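Local coordinates for O-methyltransferase, putative (PDB 3DUW), which probably transfers methyl groups from S-adenosylmethionine to hydroxyl groups of its substrates, and is seen here with the spent cofactor S-adenosylhomocysteine bound, at residues Trp7-Asp11 with Val208-Tyr213; Leu50-Gln55 with Trp75-Leu80; Ala96-Arg100 with Glu113-Gly117; Ser157-Ile163 with Ile217-Lys222. All blocks are in the same frame, centred on the assembly; numbering follows the deposited sequence.

Interaction 1: Trp7-Asp11 with Val208-Tyr213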
loop_
_atom_site.group_PDB
_atom_site.type_symbol
_atom_site.label_atom_id
_atom_site.label_comp_id
_atom_site.label_asym_id
_atom_site.label_seq_id
_atom_site.Cartn_x
_atom_site.Cartn_y
_atom_site.Cartn_z
ATOM N N TRP A 7 -8.896 14.789 8.424
ATOM C CA TRP A 7 -8.478 13.421 8.123
ATOM C C TRP A 7 -9.622 12.444 8.367
ATOM O O TRP A 7 -9.819 11.493 7.606
ATOM C CB TRP A 7 -7.282 13.008 8.985
ATOM C CG TRP A 7 -6.101 13.922 8.895
ATOM C CD1 TRP A 7 -5.756 14.720 7.845
ATOM C CD2 TRP A 7 -5.070 14.084 9.878
ATOM N NE1 TRP A 7 -4.573 15.368 8.109
ATOM C CE2 TRP A 7 -4.130 14.995 9.351
ATOM C CE3 TRP A 7 -4.849 13.543 11.152
ATOM C CZ2 TRP A 7 -2.984 15.380 10.055
ATOM C CZ3 TRP A 7 -3.706 13.928 11.852
ATOM C CH2 TRP A 7 -2.791 14.837 11.299
ATOM N N THR A 8 -10.372 12.674 9.440
ATOM C CA THR A 8 -11.491 11.809 9.775
ATOM C C THR A 8 -12.604 11.925 8.733
ATOM O O THR A 8 -13.177 10.918 8.315
ATOM C CB THR A 8 -12.032 12.149 11.180
ATOM O OG1 THR A 8 -10.996 11.930 12.147
ATOM C CG2 THR A 8 -13.228 11.279 11.527
ATOM N N ALA A 9 -12.896 13.152 8.308
ATOM C CA ALA A 9 -13.934 13.387 7.312
ATOM C C ALA A 9 -13.567 12.753 5.973
ATOM O O ALA A 9 -14.424 12.200 5.287
ATOM C CB ALA A 9 -14.162 14.883 7.137
ATOM N N VAL A 10 -12.294 12.838 5.601
ATOM C CA VAL A 10 -11.859 12.248 4.343
ATOM C C VAL A 10 -11.976 10.726 4.423
ATOM O O VAL A 10 -12.432 10.091 3.475
ATOM C CB VAL A 10 -10.410 12.662 4.000
ATOM C CG1 VAL A 10 -9.925 11.900 2.770
ATOM C CG2 VAL A 10 -10.356 14.161 3.735
ATOM N N ASP A 11 -11.587 10.141 5.556
ATOM C CA ASP A 11 -11.690 8.694 5.715
ATOM C C ASP A 11 -13.154 8.260 5.671
ATOM O O ASP A 11 -13.476 7.196 5.146
ATOM C CB ASP A 11 -11.039 8.250 7.031
ATOM C CG ASP A 11 -9.683 7.591 6.820
ATOM O OD1 ASP A 11 -9.124 7.692 5.705
ATOM O OD2 ASP A 11 -9.176 6.972 7.780
ATOM N N VAL A 208 -2.563 9.295 7.317
ATOM C CA VAL A 208 -3.410 10.047 8.227
ATOM C C VAL A 208 -4.817 9.534 7.984
ATOM O O VAL A 208 -5.113 8.974 6.928
ATOM C CB VAL A 208 -3.354 11.584 8.004
ATOM C CG1 VAL A 208 -1.984 12.109 8.395
ATOM C CG2 VAL A 208 -3.688 11.940 6.565
ATOM N N GLY A 209 -5.681 9.705 8.971
ATOM C CA GLY A 209 -7.041 9.234 8.838
ATOM C C GLY A 209 -7.707 9.267 10.191
ATOM O O GLY A 209 -7.261 9.980 11.089
ATOM N N SER A 210 -8.762 8.479 10.345
ATOM C CA SER A 210 -9.508 8.439 11.595
ATOM C C SER A 210 -8.689 8.091 12.834
ATOM O O SER A 210 -9.070 8.457 13.949
ATOM C CB SER A 210 -10.681 7.465 11.471
ATOM O OG SER A 210 -10.235 6.163 11.151
ATOM N N LYS A 211 -7.569 7.393 12.654
ATOM C CA LYS A 211 -6.728 7.016 13.789
ATOM C C LYS A 211 -5.629 8.033 14.064
ATOM O O LYS A 211 -4.859 7.886 15.014
ATOM C CB LYS A 211 -6.105 5.632 13.562
ATOM C CG LYS A 211 -7.124 4.509 13.509
ATOM C CD LYS A 211 -6.469 3.132 13.457
ATOM C CE LYS A 211 -5.665 2.830 14.715
ATOM N NZ LYS A 211 -5.170 1.421 14.710
ATOM N N GLY A 212 -5.559 9.070 13.239
ATOM C CA GLY A 212 -4.539 10.076 13.433
ATOM C C GLY A 212 -3.397 9.950 12.446
ATOM O O GLY A 212 -3.546 9.383 11.362
ATOM N N TYR A 213 -2.247 10.473 12.847
ATOM C CA TYR A 213 -1.045 10.481 12.026
ATOM C C TYR A 213 -0.134 9.325 12.428
ATOM O O TYR A 213 0.374 9.284 13.546
ATOM C CB TYR A 213 -0.375 11.850 12.204
ATOM C CG TYR A 213 1.044 12.001 11.707
ATOM C CD1 TYR A 213 1.484 11.377 10.539
ATOM C CD2 TYR A 213 1.940 12.815 12.397
ATOM C CE1 TYR A 213 2.787 11.562 10.076
ATOM C CE2 TYR A 213 3.231 13.008 11.945
ATOM C CZ TYR A 213 3.652 12.381 10.790
ATOM O OH TYR A 213 4.943 12.569 10.376
HETATM O O HOH W 1 -11.072 10.260 14.349
#
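The indole of Trp7 lies across the side chain of Val208, whose CB sits 3.6 Å from the centroid of the five-membered ring and 12° off its normal, a CH-pi contact made squarely over the face. Both valine branches follow the same ring face: CG1 reaches under Trp7 CE2 and CZ2, while CG2 turns to CD1 and NE1. Trp7 CG stands anti to its carbonyl carbon (chi1 -55°), which carries the indole off the helix and along the loop, until the far end of the six-membered ring meets Tyr213, with CZ3 3.9 Å from Tyr213 CB. This joins the N-terminal helix 4-18 to strand 200-209, outermost of the Rossmann-like methyltransferase sheet within this chain, where a type I turn, Gly209 to Gly212, leads on towards the last strand. The turn is closed by Gly212 N donating to Gly209 O at 2.9 Å. One turn of helix beyond Trp7, Asp11 takes the N-H of Ser210 on OD2, at 3.0 Å and 163°; the donor comes from well above the carboxylate plane. The same oxygen lies 3.3 Å from Gly209 CA, close against a residue without a side chain. Asp11 OD1 is bound by Gln206 of the second subunit, so one carboxylate serves both the turn and the dimer. Thr8 OG1, which also bonds Ile4 O, receives a water that donates to Ser210 O as well. Across the subunit boundary Trp7 and Tyr213 of the second subunit meet edge-to-face, and Val208 pairs with an antiparallel strand there, continuing the sheet.

Interaction 2: Leu50-Gln55 with Trp75-Leu80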
loop_
_atom_site.group_PDB
_atom_site.type_symbol
_atom_site.label_atom_id
_atom_site.label_comp_id
_atom_site.label_asym_id
_atom_site.label_seq_id
_atom_site.Cartn_x
_atom_site.Cartn_y
_atom_site.Cartn_z
ATOM N N LEU A 50 -5.237 -4.191 3.668
ATOM C CA LEU A 50 -4.650 -5.490 3.975
ATOM C C LEU A 50 -5.323 -6.606 3.177
ATOM O O LEU A 50 -4.650 -7.463 2.610
ATOM C CB LEU A 50 -4.765 -5.791 5.468
ATOM C CG LEU A 50 -3.890 -4.931 6.385
ATOM C CD1 LEU A 50 -4.256 -5.228 7.825
ATOM C CD2 LEU A 50 -2.410 -5.212 6.143
ATOM N N GLN A 51 -6.650 -6.597 3.135
ATOM C CA GLN A 51 -7.379 -7.617 2.394
ATOM C C GLN A 51 -6.957 -7.624 0.929
ATOM O O GLN A 51 -6.682 -8.676 0.353
ATOM C CB GLN A 51 -8.877 -7.354 2.489
ATOM C CG GLN A 51 -9.739 -8.391 1.806
ATOM C CD GLN A 51 -11.200 -8.068 1.960
ATOM O OE1 GLN A 51 -11.708 -7.143 1.338
ATOM N NE2 GLN A 51 -11.881 -8.812 2.814
ATOM N N LEU A 52 -6.914 -6.442 0.323
ATOM C CA LEU A 52 -6.536 -6.338 -1.076
ATOM C C LEU A 52 -5.098 -6.782 -1.310
ATOM O O LEU A 52 -4.811 -7.444 -2.306
ATOM C CB LEU A 52 -6.743 -4.903 -1.571
ATOM C CG LEU A 52 -8.214 -4.471 -1.655
ATOM C CD1 LEU A 52 -8.299 -2.978 -1.931
ATOM C CD2 LEU A 52 -8.931 -5.272 -2.739
ATOM N N LEU A 53 -4.192 -6.444 -0.396
ATOM C CA LEU A 53 -2.803 -6.843 -0.576
ATOM C C LEU A 53 -2.690 -8.363 -0.513
ATOM O O LEU A 53 -1.908 -8.967 -1.248
ATOM C CB LEU A 53 -1.912 -6.199 0.489
ATOM C CG LEU A 53 -0.412 -6.229 0.170
ATOM C CD1 LEU A 53 -0.147 -5.550 -1.173
ATOM C CD2 LEU A 53 0.357 -5.538 1.290
ATOM N N VAL A 54 -3.472 -8.982 0.367
ATOM C CA VAL A 54 -3.473 -10.435 0.484
ATOM C C VAL A 54 -3.946 -11.040 -0.841
ATOM O O VAL A 54 -3.379 -12.020 -1.323
ATOM C CB VAL A 54 -4.404 -10.895 1.632
ATOM C CG1 VAL A 54 -4.733 -12.378 1.492
ATOM C CG2 VAL A 54 -3.728 -10.634 2.973
ATOM N N GLN A 55 -4.970 -10.440 -1.442
ATOM C CA GLN A 55 -5.496 -10.940 -2.709
ATOM C C GLN A 55 -4.492 -10.735 -3.838
ATOM O O GLN A 55 -4.324 -11.607 -4.690
ATOM C CB GLN A 55 -6.820 -10.245 -3.042
ATOM C CG GLN A 55 -7.888 -10.447 -1.976
ATOM C CD GLN A 55 -9.193 -9.749 -2.293
ATOM O OE1 GLN A 55 -9.210 -8.571 -2.651
ATOM N NE2 GLN A 55 -10.298 -10.468 -2.145
ATOM N N TRP A 75 -10.448 -9.075 8.040
ATOM C CA TRP A 75 -10.105 -8.473 6.757
ATOM C C TRP A 75 -9.077 -9.343 6.037
ATOM O O TRP A 75 -9.189 -9.586 4.835
ATOM C CB TRP A 75 -9.522 -7.070 6.941
ATOM C CG TRP A 75 -10.533 -5.988 7.184
ATOM C CD1 TRP A 75 -10.792 -5.358 8.367
ATOM C CD2 TRP A 75 -11.381 -5.367 6.207
ATOM N NE1 TRP A 75 -11.741 -4.378 8.186
ATOM C CE2 TRP A 75 -12.120 -4.363 6.869
ATOM C CE3 TRP A 75 -11.585 -5.560 4.833
ATOM C CZ2 TRP A 75 -13.050 -3.552 6.207
ATOM C CZ3 TRP A 75 -12.510 -4.752 4.173
ATOM C CH2 TRP A 75 -13.229 -3.763 4.864
ATOM N N LEU A 76 -8.072 -9.806 6.774
ATOM C CA LEU A 76 -7.029 -10.649 6.199
ATOM C C LEU A 76 -7.591 -11.980 5.706
ATOM O O LEU A 76 -7.316 -12.405 4.582
ATOM C CB LEU A 76 -5.932 -10.912 7.234
ATOM C CG LEU A 76 -5.051 -9.718 7.617
ATOM C CD1 LEU A 76 -4.248 -10.042 8.861
ATOM C CD2 LEU A 76 -4.124 -9.377 6.460
ATOM N N ALA A 77 -8.386 -12.630 6.547
ATOM C CA ALA A 77 -8.968 -13.918 6.191
ATOM C C ALA A 77 -9.866 -13.817 4.964
ATOM O O ALA A 77 -9.917 -14.735 4.145
ATOM C CB ALA A 77 -9.750 -14.477 7.366
ATOM N N ARG A 78 -10.572 -12.703 4.827
ATOM C CA ARG A 78 -11.458 -12.529 3.688
ATOM C C ARG A 78 -10.703 -12.348 2.377
ATOM O O ARG A 78 -11.305 -12.364 1.303
ATOM C CB ARG A 78 -12.402 -11.357 3.937
ATOM C CG ARG A 78 -13.491 -11.681 4.938
ATOM C CD ARG A 78 -14.368 -10.485 5.219
ATOM N NE ARG A 78 -15.553 -10.865 5.976
ATOM C CZ ARG A 78 -16.479 -10.009 6.390
ATOM N NH1 ARG A 78 -16.355 -8.719 6.123
ATOM N NH2 ARG A 78 -17.533 -10.445 7.066
ATOM N N GLY A 79 -9.386 -12.188 2.466
ATOM C CA GLY A 79 -8.583 -12.036 1.266
ATOM C C GLY A 79 -8.109 -13.379 0.732
ATOM O O GLY A 79 -7.564 -13.458 -0.372
ATOM N N LEU A 80 -8.314 -14.435 1.518
ATOM C CA LEU A 80 -7.917 -15.793 1.135
ATOM C C LEU A 80 -8.943 -16.427 0.194
ATOM O O LEU A 80 -10.072 -15.943 0.083
ATOM C CB LEU A 80 -7.777 -16.669 2.382
ATOM C CG LEU A 80 -6.795 -16.216 3.464
ATOM C CD1 LEU A 80 -6.994 -17.067 4.707
ATOM C CD2 LEU A 80 -5.365 -16.324 2.957
HETATM O O HOH W 2 -10.732 -13.115 -1.448
#
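Gln51 and Trp75 cross at about a right angle, the aliphatic part of the glutamine running over the backbone of the other helix, with CB and CG both 3.3 Å from Trp75 O. This reach follows from CG lying anti to the backbone N (chi1 -177°) and the chain staying extended to CD. The amide, modelled with OE1 at the edge of the indole, crowds Arg78, so its exact turn is doubtful. On the inner side Val54 and Leu76 also meet nearly at right angles: Val54 CG2 is 3.7 Å from Leu76 CD2, and that same leucine methyl packs on Leu50 CB. The other valine branch, CG1, rests 3.6 Å from Gly79 O. Gly79, with no side chain, lies against Gln51 and Val54, its CA 4.7 Å from Gln51 CA. At the outer rim a water accepts from Gln55 NE2 at 2.8 Å and donates to Arg78 O and, at longer range, to Leu80 O. Arg78 itself reaches away to a salt bridge with Asp22. Helices 44-57 and 71-77 thus meet over the central sheet, where Val54 and Leu76 both touch Phe136 of strand 136-139, while Trp75 packs on Leu25 of helix 23-34.

Interaction 3: Ala96-Arg100 with Glu113-Gly117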
loop_
_atom_site.group_PDB
_atom_site.type_symbol
_atom_site.label_atom_id
_atom_site.label_comp_id
_atom_site.label_asym_id
_atom_site.label_seq_id
_atom_site.Cartn_x
_atom_site.Cartn_y
_atom_site.Cartn_z
ATOM N N ALA A 96 -8.220 -12.791 23.127
ATOM C CA ALA A 96 -8.240 -13.972 22.276
ATOM C C ALA A 96 -9.617 -14.607 22.170
ATOM O O ALA A 96 -10.050 -14.969 21.079
ATOM C CB ALA A 96 -7.226 -14.994 22.775
ATOM N N ASP A 97 -10.313 -14.746 23.296
ATOM C CA ASP A 97 -11.639 -15.349 23.246
ATOM C C ASP A 97 -12.657 -14.464 22.554
ATOM O O ASP A 97 -13.559 -14.965 21.882
ATOM C CB ASP A 97 -12.125 -15.722 24.643
ATOM C CG ASP A 97 -11.596 -17.064 25.086
ATOM O OD1 ASP A 97 -11.373 -17.926 24.205
ATOM O OD2 ASP A 97 -11.415 -17.265 26.305
ATOM N N ILE A 98 -12.519 -13.153 22.717
ATOM C CA ILE A 98 -13.426 -12.229 22.053
ATOM C C ILE A 98 -13.146 -12.323 20.554
ATOM O O ILE A 98 -14.073 -12.352 19.749
ATOM C CB ILE A 98 -13.230 -10.779 22.563
ATOM C CG1 ILE A 98 -13.741 -10.682 24.005
ATOM C CG2 ILE A 98 -13.963 -9.785 21.660
ATOM C CD1 ILE A 98 -13.504 -9.349 24.662
ATOM N N ALA A 99 -11.869 -12.398 20.186
ATOM C CA ALA A 99 -11.488 -12.516 18.780
ATOM C C ALA A 99 -12.067 -13.797 18.175
ATOM O O ALA A 99 -12.648 -13.768 17.095
ATOM C CB ALA A 99 -9.963 -12.504 18.638
ATOM N N ARG A 100 -11.908 -14.922 18.871
ATOM C CA ARG A 100 -12.445 -16.188 18.381
ATOM C C ARG A 100 -13.946 -16.069 18.162
ATOM O O ARG A 100 -14.479 -16.592 17.188
ATOM C CB ARG A 100 -12.173 -17.323 19.375
ATOM C CG ARG A 100 -10.709 -17.672 19.518
ATOM C CD ARG A 100 -10.498 -18.945 20.335
ATOM N NE ARG A 100 -9.073 -19.195 20.531
ATOM C CZ ARG A 100 -8.371 -18.782 21.581
ATOM N NH1 ARG A 100 -8.956 -18.106 22.564
ATOM N NH2 ARG A 100 -7.061 -19.000 21.622
ATOM N N GLU A 113 -6.938 -19.547 13.051
ATOM C CA GLU A 113 -6.514 -20.156 14.300
ATOM C C GLU A 113 -5.973 -19.039 15.181
ATOM O O GLU A 113 -5.036 -18.338 14.794
ATOM C CB GLU A 113 -5.411 -21.193 14.063
ATOM C CG GLU A 113 -4.727 -21.657 15.347
ATOM C CD GLU A 113 -3.714 -22.759 15.111
ATOM O OE1 GLU A 113 -2.839 -22.594 14.236
ATOM O OE2 GLU A 113 -3.793 -23.794 15.807
ATOM N N VAL A 114 -6.584 -18.856 16.346
ATOM C CA VAL A 114 -6.139 -17.843 17.291
ATOM C C VAL A 114 -5.362 -18.577 18.377
ATOM O O VAL A 114 -5.914 -19.452 19.050
ATOM C CB VAL A 114 -7.328 -17.104 17.956
ATOM C CG1 VAL A 114 -6.812 -16.090 18.962
ATOM C CG2 VAL A 114 -8.174 -16.410 16.905
ATOM N N ARG A 115 -4.086 -18.241 18.540
ATOM C CA ARG A 115 -3.265 -18.885 19.560
ATOM C C ARG A 115 -3.005 -17.917 20.708
ATOM O O ARG A 115 -2.445 -16.837 20.513
ATOM C CB ARG A 115 -1.934 -19.365 18.969
ATOM C CG ARG A 115 -1.089 -20.136 19.982
ATOM C CD ARG A 115 0.152 -20.781 19.369
ATOM N NE ARG A 115 -0.172 -21.719 18.300
ATOM C CZ ARG A 115 0.428 -22.892 18.124
ATOM N NH1 ARG A 115 1.388 -23.284 18.953
ATOM N NH2 ARG A 115 0.070 -23.673 17.116
ATOM N N THR A 116 -3.419 -18.312 21.907
ATOM C CA THR A 116 -3.244 -17.480 23.087
ATOM C C THR A 116 -1.863 -17.638 23.702
ATOM O O THR A 116 -1.353 -18.751 23.827
ATOM C CB THR A 116 -4.285 -17.822 24.167
ATOM O OG1 THR A 116 -5.603 -17.675 23.623
ATOM C CG2 THR A 116 -4.130 -16.903 25.365
ATOM N N GLY A 117 -1.267 -16.515 24.089
ATOM C CA GLY A 117 0.047 -16.543 24.705
ATOM C C GLY A 117 0.953 -15.445 24.191
ATOM O O GLY A 117 0.617 -14.751 23.230
HETATM O O HOH W 3 -9.009 -20.496 17.485
HETATM O O HOH W 4 -7.832 -17.139 25.223
#
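Arg100 NH2 is shared between two acceptors of the strand, Thr116 OG1 at 2.8 Å and Val114 O at 2.9 Å. The hydroxyl lies in the guanidinium plane and is met nearly straight, at 164°; the carbonyl is approached from above its own plane, and the bond is more bent, at 150°. Val114 CG1 sits over one guanidinium face, offset toward the rim, while its CB touches NE at 3.7 Å. One turn earlier on the helix, Ala96 CB lies beside Thr116 OG1 and packs on Val114 CG1 at 4.0 Å. Helix 93-105 here runs antiparallel to strand 112-116, as the returning helix of the beta-alpha-beta crossover from strand 85-90 in this Rossmann-like fold. Arg100 leaves the helix with CG anti to the carbonyl carbon (chi1 -67°) and stays extended to NE, which carries it obliquely across Val114, CG and NE both near its CB. Asp97, one turn back, holds NH1 in a salt bridge whose hydrogen bond is weak. Two waters also lie at the guanidinium edge: one joins NH1 to Thr116 OG1, the other links NE, weakly, to Val114 N. Further out, Arg115 pairs with Glu129, Gly117 touches the bound S-adenosylhomocysteine, and Ala96 packs on the cofactor-binding Glu90.

Interaction 4: Ser157-Ile163 with Ile217-Lys222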
loop_
_atom_site.group_PDB
_atom_site.type_symbol
_atom_site.label_atom_id
_atom_site.label_comp_id
_atom_site.label_asym_id
_atom_site.label_seq_id
_atom_site.Cartn_x
_atom_site.Cartn_y
_atom_site.Cartn_z
ATOM N N SER A 157 9.468 -17.180 7.021
ATOM C CA SER A 157 9.064 -16.735 5.691
ATOM C C SER A 157 9.586 -17.617 4.561
ATOM O O SER A 157 10.227 -18.643 4.790
ATOM C CB SER A 157 9.562 -15.308 5.459
ATOM O OG SER A 157 10.977 -15.280 5.343
ATOM N N ARG A 158 9.281 -17.196 3.337
ATOM C CA ARG A 158 9.732 -17.864 2.122
ATOM C C ARG A 158 10.045 -16.727 1.155
ATOM O O ARG A 158 9.584 -15.601 1.350
ATOM C CB ARG A 158 8.634 -18.761 1.528
ATOM C CG ARG A 158 7.416 -18.019 0.973
ATOM C CD ARG A 158 6.533 -18.943 0.137
ATOM N NE ARG A 158 5.327 -18.284 -0.366
ATOM C CZ ARG A 158 5.316 -17.263 -1.220
ATOM N NH1 ARG A 158 6.453 -16.763 -1.681
ATOM N NH2 ARG A 158 4.161 -16.746 -1.622
ATOM N N PRO A 159 10.851 -16.988 0.118
ATOM C CA PRO A 159 11.146 -15.899 -0.815
ATOM C C PRO A 159 9.828 -15.378 -1.376
ATOM O O PRO A 159 8.997 -16.155 -1.841
ATOM C CB PRO A 159 12.006 -16.582 -1.875
ATOM C CG PRO A 159 12.740 -17.621 -1.076
ATOM C CD PRO A 159 11.641 -18.190 -0.205
ATOM N N GLY A 160 9.631 -14.065 -1.313
ATOM C CA GLY A 160 8.397 -13.490 -1.814
ATOM C C GLY A 160 7.423 -13.116 -0.712
ATOM O O GLY A 160 6.424 -12.455 -0.970
ATOM N N THR A 161 7.705 -13.539 0.516
ATOM C CA THR A 161 6.833 -13.218 1.643
ATOM C C THR A 161 6.698 -11.710 1.823
ATOM O O THR A 161 7.673 -10.968 1.710
ATOM C CB THR A 161 7.372 -13.820 2.962
ATOM O OG1 THR A 161 7.189 -15.241 2.945
ATOM C CG2 THR A 161 6.645 -13.237 4.168
ATOM N N VAL A 162 5.473 -11.271 2.091
ATOM C CA VAL A 162 5.195 -9.861 2.323
ATOM C C VAL A 162 5.060 -9.647 3.827
ATOM O O VAL A 162 4.407 -10.434 4.514
ATOM C CB VAL A 162 3.876 -9.429 1.646
ATOM C CG1 VAL A 162 3.512 -8.003 2.060
ATOM C CG2 VAL A 162 4.013 -9.523 0.137
ATOM N N ILE A 163 5.698 -8.599 4.335
ATOM C CA ILE A 163 5.623 -8.268 5.752
ATOM C C ILE A 163 5.099 -6.845 5.887
ATOM O O ILE A 163 5.640 -5.918 5.280
ATOM C CB ILE A 163 7.010 -8.336 6.434
ATOM C CG1 ILE A 163 7.579 -9.753 6.335
ATOM C CG2 ILE A 163 6.893 -7.910 7.896
ATOM C CD1 ILE A 163 9.025 -9.874 6.794
ATOM N N ILE A 217 5.058 0.005 7.381
ATOM C CA ILE A 217 6.180 -0.492 6.610
ATOM C C ILE A 217 5.665 -1.664 5.776
ATOM O O ILE A 217 4.842 -2.460 6.239
ATOM C CB ILE A 217 7.319 -1.001 7.533
ATOM C CG1 ILE A 217 8.221 0.168 7.939
ATOM C CG2 ILE A 217 8.119 -2.104 6.836
ATOM C CD1 ILE A 217 9.178 -0.157 9.075
HETATM N N MSE A 218 6.112 -1.732 4.531
HETATM C CA MSE A 218 5.768 -2.840 3.652
HETATM C C MSE A 218 7.112 -3.352 3.169
HETATM O O MSE A 218 7.893 -2.611 2.566
HETATM C CB MSE A 218 4.902 -2.403 2.466
HETATM C CG MSE A 218 4.529 -3.571 1.552
HETATM SE SE MSE A 218 3.166 -3.165 0.245
HETATM C CE MSE A 218 4.303 -2.417 -1.125
ATOM N N ALA A 219 7.388 -4.616 3.467
ATOM C CA ALA A 219 8.645 -5.241 3.099
ATOM C C ALA A 219 8.415 -6.535 2.345
ATOM O O ALA A 219 7.391 -7.198 2.515
ATOM C CB ALA A 219 9.465 -5.518 4.352
ATOM N N VAL A 220 9.379 -6.887 1.504
ATOM C CA VAL A 220 9.303 -8.116 0.736
ATOM C C VAL A 220 10.596 -8.891 0.938
ATOM O O VAL A 220 11.690 -8.326 0.857
ATOM C CB VAL A 220 9.106 -7.838 -0.771
ATOM C CG1 VAL A 220 9.091 -9.148 -1.545
ATOM C CG2 VAL A 220 7.805 -7.086 -0.996
ATOM N N VAL A 221 10.459 -10.181 1.217
ATOM C CA VAL A 221 11.602 -11.050 1.430
ATOM C C VAL A 221 12.113 -11.554 0.086
ATOM O O VAL A 221 11.328 -11.953 -0.775
ATOM C CB VAL A 221 11.216 -12.263 2.301
ATOM C CG1 VAL A 221 12.417 -13.173 2.492
ATOM C CG2 VAL A 221 10.693 -11.784 3.651
ATOM N N LYS A 222 13.431 -11.529 -0.080
ATOM C CA LYS A 222 14.076 -11.984 -1.306
ATOM C C LYS A 222 14.790 -13.310 -1.058
ATOM O O LYS A 222 15.005 -13.642 0.127
ATOM C CB LYS A 222 15.095 -10.947 -1.780
ATOM C CG LYS A 222 15.869 -11.359 -3.019
ATOM C CD LYS A 222 17.335 -10.960 -2.919
ATOM C CE LYS A 222 18.025 -11.663 -1.756
ATOM N NZ LYS A 222 17.941 -13.150 -1.857
#
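Val221 packs its two methyls against Ser157, Thr161 and Ile163. CG1, anti to the backbone N (chi1 179°), lies 3.8 Å from Ser157 OG, which is hydrogen-bonded to Leu154 O, so the valine only packs beside it. The other methyl, CG2, also lies near this hydroxyl and touches Thr161 CB and Ile163 CD1, the last at 4.0 Å. The valine's backbone is held too: its N donates to Thr161 O at 2.9 Å, in the carbonyl plane, and its O accepts from Gly160 N, which stands above the carbonyl plane. Ile163, next in buried surface, crosses Val221 obliquely with its terminal methyl. Its CB lies over against Ala219 CB at 4.3 Å, on the same face of the sheet, in an antiparallel hydrogen-bonded pair. The two bonds of that pair are nearly straight: Ile163 N to Ala219 O at 2.9 Å and 171°, and Ala219 N to Ile163 O at 2.8 Å and 164°. Beside it, Val162 and Val220 form a non-hydrogen-bonded pair on the opposite face, where Val162 packs on Leu53 of helix 44-57 and Val220 on Leu52 of the second subunit. In the type II turn from Arg158 to Thr161, Thr161 OG1 takes the N-H of Arg158 while also bonding Phe134 O. Here antiparallel strand 214-221 joins parallel strand 162-166 in the mixed methyltransferase sheet. Main-chain bonds fix the register, and aliphatic side chains lie on both faces, so the pairing probably owes little to charge; Arg158 instead pairs with Asp135.

Interaction 2 is the buried one, a helix against the end of another helix and the turn after it, through leucine and valine and the aliphatic part of a glutamine, whereas interaction 3 lies at the surface and relies on an arginine, two acceptors and water. Interactions 1 and 4 are partly buried and belong to neighbouring strands of one sheet, 200-209 and 214-221, but interaction 4 is main-chain strand pairing while interaction 1 joins a helix to a turn through an indole face and a carboxylate. Interaction 3 holds the far edge of that sheet, at strand 112-116. Interactions 2 and 4 touch directly, Leu53 CD2 lying 3.8 Å from Met218 SE. Interaction 3 alone does not reach the second subunit.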